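Local structure of aerobactin synthase IucA (Klebsiella pneumoniae subsp. pneumoniae, 5JM8) at residues N471-T474 with R475-L479; D522-T525 with H526-C529; R305-T309 with D310-T314. The protein is a magnesium- and ATP-binding NIS synthetase (ligase) that probably joins citrate to hydroxylated, acetylated lysine in making the siderophore aerobactin. All coordinates share one frame; numbering follows the deposited sequence.

Overall arrangement
Each contact lies at the start of a helix: contact 1 is a capping box entering helix 475-500, contact 2 the loop into helix 528-535, and contact 3 a type I turn with T309 as N-cap of helix 310-318. Along the chain contact 3 comes first, then contact 1, then contact 2. Contacts 1 and 2, both in the FhuF-like part, have centres about 16 Å apart and touch, joining helices 475-500 and 528-535. Contact 3, in the IucA/IucC part, joins helices 294-306 and 310-318; its centre is about 22 Å from that of contact 1 and about 21 Å from that of contact 2. The F473 side chain is about 13 Å from bound ATP.

Contact 1. Residues N471-T474 with R475-L479; sequences NVFT and REQLL
The first torsion of T474 turns OG1 in over the start of the helix, while Q477 swings CG beside its own backbone N (chi1 -83°) and runs extended beyond it, which carries its amide back to the residue before the helix. The two side chains cross at about a right angle and form a capping box. Q477 N donates to T474 OG1 at 3.2 Å, and T474 N returns a bond to Q477 OE1 at 2.9 Å. This second bond is nearly straight, 171° at the hydrogen, and lies in the carbonyl plane on a lone pair of the Gln amide. A weak, long bond from T474 OG1 to the same Q477 OE1, 3.4 Å, adds to it, so that OE1 is approached by both the backbone and the hydroxyl of the N-cap residue. One turn on, L478 N donates to T474 O at 3.2 Å and begins the regular helical bonding.

F473 also lies against the Q477 chain. Its ring takes Q477 CB over one face, 4.0 Å above the plane and shifted toward the rim, and F473 CD1 comes 3.8 Å from Q477 OE1. Ring and amide planes stand 36° apart, neither stacked nor perpendicular. Farther along, R475 reaches out with an extended chain, and its NH1 forms a salt bridge with E476 OE2, its hydrogen bond weak, in the plane of the guanidinium, whose face is touched by L479 CD2.

The loop leading in is tied to strand 451-453 by backbone bonds of N471 and F473 to F453 and by N471 ND2 to S451 O. F473 packs on A452 and M454, L478 also meets M454, and R475 and L479 press on T528 of helix 528-535.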
# COMPACT_ATOMS: atom_id res chain seq x y z
N ASN A 471 10.99 5.12 42.69
CA ASN A 471 9.57 5.14 42.34
C ASN A 471 8.83 3.99 43.03
O ASN A 471 8.19 3.16 42.38
CB ASN A 471 9.37 5.07 40.82
CG ASN A 471 10.21 3.99 40.16
OD1 ASN A 471 11.22 3.55 40.71
ND2 ASN A 471 9.79 3.57 38.98
N VAL A 472 8.94 3.95 44.36
CA VAL A 472 8.13 3.06 45.18
C VAL A 472 7.00 3.86 45.81
O VAL A 472 7.20 4.99 46.26
CB VAL A 472 8.95 2.38 46.30
CG1 VAL A 472 9.87 1.31 45.72
CG2 VAL A 472 9.76 3.40 47.10
N PHE A 473 5.81 3.27 45.84
CA PHE A 473 4.62 3.95 46.36
C PHE A 473 4.11 3.32 47.64
O PHE A 473 4.12 2.10 47.80
CB PHE A 473 3.49 3.94 45.31
CG PHE A 473 3.49 5.13 44.40
CD1 PHE A 473 4.58 5.98 44.30
CD2 PHE A 473 2.37 5.42 43.63
CE1 PHE A 473 4.56 7.07 43.46
CE2 PHE A 473 2.34 6.51 42.79
CZ PHE A 473 3.44 7.34 42.70
N THR A 474 3.66 4.17 48.56
CA THR A 474 2.95 3.71 49.74
C THR A 474 1.51 3.39 49.35
O THR A 474 1.08 3.69 48.23
CB THR A 474 2.95 4.75 50.86
OG1 THR A 474 2.21 5.91 50.44
CG2 THR A 474 4.37 5.15 51.23
N ARG A 475 0.78 2.79 50.27
CA ARG A 475 -0.63 2.50 50.07
C ARG A 475 -1.41 3.78 49.82
O ARG A 475 -2.16 3.87 48.85
CB ARG A 475 -1.18 1.76 51.29
CG ARG A 475 -2.61 1.29 51.14
CD ARG A 475 -3.03 0.46 52.35
NE ARG A 475 -4.43 0.06 52.31
CZ ARG A 475 -5.44 0.80 52.76
NH1 ARG A 475 -5.21 2.00 53.29
NH2 ARG A 475 -6.68 0.35 52.67
N GLU A 476 -1.22 4.77 50.68
CA GLU A 476 -1.96 6.03 50.58
C GLU A 476 -1.69 6.76 49.26
O GLU A 476 -2.59 7.38 48.69
CB GLU A 476 -1.61 6.94 51.76
CG GLU A 476 -1.84 6.30 53.13
CD GLU A 476 -3.21 5.66 53.27
OE1 GLU A 476 -4.19 6.18 52.70
OE2 GLU A 476 -3.31 4.61 53.95
N GLN A 477 -0.45 6.69 48.78
CA GLN A 477 -0.08 7.29 47.50
C GLN A 477 -0.87 6.64 46.37
O GLN A 477 -1.36 7.33 45.47
CB GLN A 477 1.42 7.15 47.24
CG GLN A 477 2.27 8.22 47.89
CD GLN A 477 3.76 7.99 47.68
OE1 GLN A 477 4.28 6.91 47.97
NE2 GLN A 477 4.45 9.01 47.17
N LEU A 478 -0.97 5.32 46.41
CA LEU A 478 -1.68 4.57 45.39
C LEU A 478 -3.15 4.96 45.33
O LEU A 478 -3.69 5.21 44.26
CB LEU A 478 -1.55 3.07 45.65
CG LEU A 478 -2.37 2.17 44.72
CD1 LEU A 478 -1.80 2.22 43.31
CD2 LEU A 478 -2.40 0.75 45.24
N LEU A 479 -3.78 5.02 46.50
CA LEU A 479 -5.21 5.30 46.58
C LEU A 479 -5.54 6.73 46.18
O LEU A 479 -6.68 7.04 45.81
CB LEU A 479 -5.73 5.03 47.99
CG LEU A 479 -6.10 3.58 48.31
CD1 LEU A 479 -4.91 2.65 48.21
CD2 LEU A 479 -6.73 3.49 49.70

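Contact 2. Residues D522-T525 with H526-C529; sequences DQVT and HKTC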
# COMPACT_ATOMS: atom_id res chain seq x y z
N ASP A 522 -12.90 -9.80 42.72
CA ASP A 522 -12.99 -11.16 43.24
C ASP A 522 -11.84 -12.05 42.76
O ASP A 522 -11.58 -13.10 43.36
CB ASP A 522 -14.33 -11.78 42.84
CG ASP A 522 -15.53 -11.09 43.49
OD1 ASP A 522 -15.33 -10.34 44.47
OD2 ASP A 522 -16.66 -11.31 43.02
N GLN A 523 -11.19 -11.65 41.67
CA GLN A 523 -10.12 -12.45 41.08
C GLN A 523 -8.69 -12.00 41.37
O GLN A 523 -7.74 -12.67 40.97
CB GLN A 523 -10.31 -12.52 39.56
CG GLN A 523 -11.51 -13.35 39.12
CD GLN A 523 -11.32 -14.83 39.40
OE1 GLN A 523 -10.60 -15.52 38.68
NE2 GLN A 523 -11.97 -15.32 40.45
N VAL A 524 -8.54 -10.87 42.05
CA VAL A 524 -7.20 -10.36 42.36
C VAL A 524 -6.78 -10.71 43.78
O VAL A 524 -7.60 -11.06 44.63
CB VAL A 524 -7.12 -8.83 42.18
CG1 VAL A 524 -7.38 -8.46 40.73
CG2 VAL A 524 -8.10 -8.12 43.10
N THR A 525 -5.48 -10.61 44.04
CA THR A 525 -4.91 -10.95 45.34
C THR A 525 -5.12 -9.81 46.33
O THR A 525 -5.79 -9.97 47.35
CB THR A 525 -3.40 -11.25 45.23
OG1 THR A 525 -3.18 -12.16 44.14
CG2 THR A 525 -2.88 -11.86 46.52
N HIS A 526 -4.54 -8.65 46.02
CA HIS A 526 -4.70 -7.46 46.85
C HIS A 526 -5.90 -6.64 46.38
O HIS A 526 -5.82 -5.92 45.39
CB HIS A 526 -3.44 -6.60 46.82
CG HIS A 526 -2.24 -7.27 47.43
ND1 HIS A 526 -1.56 -8.29 46.80
CD2 HIS A 526 -1.61 -7.07 48.61
CE1 HIS A 526 -0.56 -8.68 47.57
NE2 HIS A 526 -0.57 -7.96 48.67
N LYS A 527 -7.00 -6.74 47.13
CA LYS A 527 -8.24 -6.07 46.76
C LYS A 527 -8.24 -4.60 47.18
O LYS A 527 -9.23 -3.89 46.96
CB LYS A 527 -9.43 -6.79 47.39
CG LYS A 527 -9.54 -8.25 46.95
CD LYS A 527 -10.64 -8.98 47.70
CE LYS A 527 -10.69 -10.45 47.31
NZ LYS A 527 -10.92 -10.65 45.85
N THR A 528 -7.13 -4.15 47.77
CA THR A 528 -7.01 -2.82 48.35
C THR A 528 -7.54 -1.70 47.45
O THR A 528 -8.29 -0.84 47.89
CB THR A 528 -5.54 -2.50 48.68
OG1 THR A 528 -5.02 -3.50 49.57
CG2 THR A 528 -5.41 -1.12 49.33
N CYS A 529 -7.14 -1.74 46.18
CA CYS A 529 -7.44 -0.66 45.24
C CYS A 529 -8.88 -0.67 44.73
O CYS A 529 -9.51 0.37 44.62
CB CYS A 529 -6.48 -0.74 44.06
SG CYS A 529 -6.66 0.62 42.89
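K527 and V524 meet along their sides and cross obliquely, K527 CG lying 4.1 Å from V524 CG2. Beyond that point the lysine runs on extended to CE and turns at its last torsion (chi4 -59°), which brings K527 NZ back to the start of the loop, 3.4 Å from D522 CA and 3.6 Å from V524 O. The ammonium donates to the carbonyl O of R521 on helix 506-521. D522 OD1 remains 4.6 Å from K527 NZ, too far for a salt bridge, though its opposite charge probably adds a weak attraction.

The T525 methyl runs alongside the H526 ring, T525 CG2 coming within 3.8 Å of H526 ND1 at an oblique angle to the imidazole. The H526 ring also stacks on that of H456, and its ND1 makes a weak hydrogen bond with A418 O.

In the next shell, T525 N donates to D419 OD1, and V524 packs on A418 and D419, so the end of helix 394-420 positions the middle of the loop. C529 meets F414 and E417 of the same helix as well as F482 of helix 475-500. The whole forms a short interhelical connection from helix 506-521 to helix 528-535, with a lysine folded back onto a carbonyl of the preceding helix.

Contact 3. Residues R305-T309 with D310-T314; sequences RLAQT and DDWQT
The chain leaves helix 294-306 through a type I beta turn from L306 to T309, closed by T309 N to L306 O at 3.2 Å, and enters helix 310-318 with T309 as N-cap: two successive helices joined by a type I turn, with a threonine N-cap. Across the turn, W312 lays its indole over A307. Its CG stands anti to the backbone N (chi1 178°), which directs the indole at the turn. A307 CA sits 3.6 Å from the centroid of the W312 five-membered ring and only 19° off the normal, a CH-pi contact, and A307 CB lies over the same indole, 3.7 Å from W312 CE2. At the pyrrole side the ring carbon W312 CD1 comes 3.3 Å from A307 O, and W312 CB packs near L306 O.

The backbone of the new helix starts from T309, whose carbonyl O accepts from Q313 N at 3.1 Å. L306 and W312 are both buried and pack on W460 of helix 458-462, and A307 and W312 also touch Q326. Toward the assembly, Q313 and T314 pack on Q396 of a second subunit, and Q313 NE2 makes a weak hydrogen bond with G391 O of that second subunit.

T309 is held by its hydroxyl. A chi1 of 64° turns T309 OG1 back toward the turn, where it hydrogen-bonds with W460 NE1 and donates in the carbonyl plane to L306 O, a short bond of 2.6 Å to the same oxygen that accepts from T309 N.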
# COMPACT_ATOMS: atom_id res chain seq x y z
N ARG A 305 14.33 -3.36 32.29
CA ARG A 305 15.10 -4.47 32.83
C ARG A 305 14.20 -5.44 33.57
O ARG A 305 14.42 -6.65 33.56
CB ARG A 305 16.20 -3.97 33.76
CG ARG A 305 17.29 -3.19 33.07
CD ARG A 305 18.38 -2.78 34.05
NE ARG A 305 19.42 -1.99 33.40
CZ ARG A 305 20.41 -2.50 32.69
NH1 ARG A 305 20.51 -3.82 32.53
NH2 ARG A 305 21.31 -1.70 32.14
N LEU A 306 13.18 -4.89 34.22
CA LEU A 306 12.20 -5.70 34.94
C LEU A 306 11.34 -6.49 33.96
O LEU A 306 10.79 -7.54 34.31
CB LEU A 306 11.33 -4.81 35.82
CG LEU A 306 10.42 -5.49 36.84
CD1 LEU A 306 11.21 -6.36 37.81
CD2 LEU A 306 9.61 -4.45 37.60
N ALA A 307 11.22 -5.99 32.74
CA ALA A 307 10.39 -6.64 31.73
C ALA A 307 11.05 -7.88 31.14
O ALA A 307 10.44 -8.60 30.35
CB ALA A 307 10.04 -5.66 30.62
N GLN A 308 12.29 -8.14 31.55
CA GLN A 308 13.02 -9.33 31.12
C GLN A 308 12.89 -10.46 32.13
O GLN A 308 13.35 -11.58 31.88
CB GLN A 308 14.50 -9.00 30.90
CG GLN A 308 14.76 -8.09 29.71
CD GLN A 308 14.34 -8.72 28.40
OE1 GLN A 308 13.32 -8.35 27.82
NE2 GLN A 308 15.14 -9.66 27.91
N THR A 309 12.26 -10.18 33.26
CA THR A 309 12.09 -11.17 34.31
C THR A 309 10.95 -12.12 33.98
O THR A 309 10.10 -11.82 33.13
CB THR A 309 11.82 -10.52 35.68
OG1 THR A 309 10.57 -9.81 35.64
CG2 THR A 309 12.94 -9.56 36.04
N ASP A 310 10.93 -13.26 34.66
CA ASP A 310 9.95 -14.30 34.37
C ASP A 310 8.55 -13.92 34.85
O ASP A 310 7.56 -14.35 34.26
CB ASP A 310 10.38 -15.62 35.01
CG ASP A 310 11.69 -16.15 34.45
OD1 ASP A 310 11.97 -15.90 33.26
OD2 ASP A 310 12.44 -16.81 35.20
N ASP A 311 8.46 -13.14 35.92
CA ASP A 311 7.16 -12.72 36.44
C ASP A 311 6.48 -11.72 35.50
O ASP A 311 5.26 -11.75 35.35
CB ASP A 311 7.30 -12.11 37.84
CG ASP A 311 7.50 -13.16 38.92
OD1 ASP A 311 7.34 -14.37 38.62
OD2 ASP A 311 7.79 -12.77 40.07
N TRP A 312 7.26 -10.84 34.89
CA TRP A 312 6.74 -10.00 33.82
C TRP A 312 6.25 -10.88 32.69
O TRP A 312 5.17 -10.68 32.15
CB TRP A 312 7.81 -9.03 33.29
CG TRP A 312 7.30 -8.18 32.17
CD1 TRP A 312 7.16 -8.55 30.86
CD2 TRP A 312 6.86 -6.83 32.26
NE1 TRP A 312 6.65 -7.50 30.14
CE2 TRP A 312 6.46 -6.43 30.97
CE3 TRP A 312 6.76 -5.90 33.31
CZ2 TRP A 312 5.98 -5.15 30.70
CZ3 TRP A 312 6.28 -4.64 33.04
CH2 TRP A 312 5.89 -4.27 31.74
N GLN A 313 7.09 -11.84 32.34
CA GLN A 313 6.79 -12.84 31.33
C GLN A 313 5.46 -13.52 31.64
O GLN A 313 4.65 -13.77 30.75
CB GLN A 313 7.92 -13.86 31.26
CG GLN A 313 8.19 -14.40 29.88
CD GLN A 313 9.30 -15.44 29.87
OE1 GLN A 313 9.67 -15.98 30.91
NE2 GLN A 313 9.82 -15.74 28.68
N THR A 314 5.25 -13.81 32.92
CA THR A 314 4.02 -14.43 33.39
C THR A 314 2.85 -13.47 33.21
O THR A 314 1.77 -13.87 32.78
CB THR A 314 4.13 -14.85 34.87
OG1 THR A 314 5.24 -15.74 35.04
CG2 THR A 314 2.85 -15.54 35.34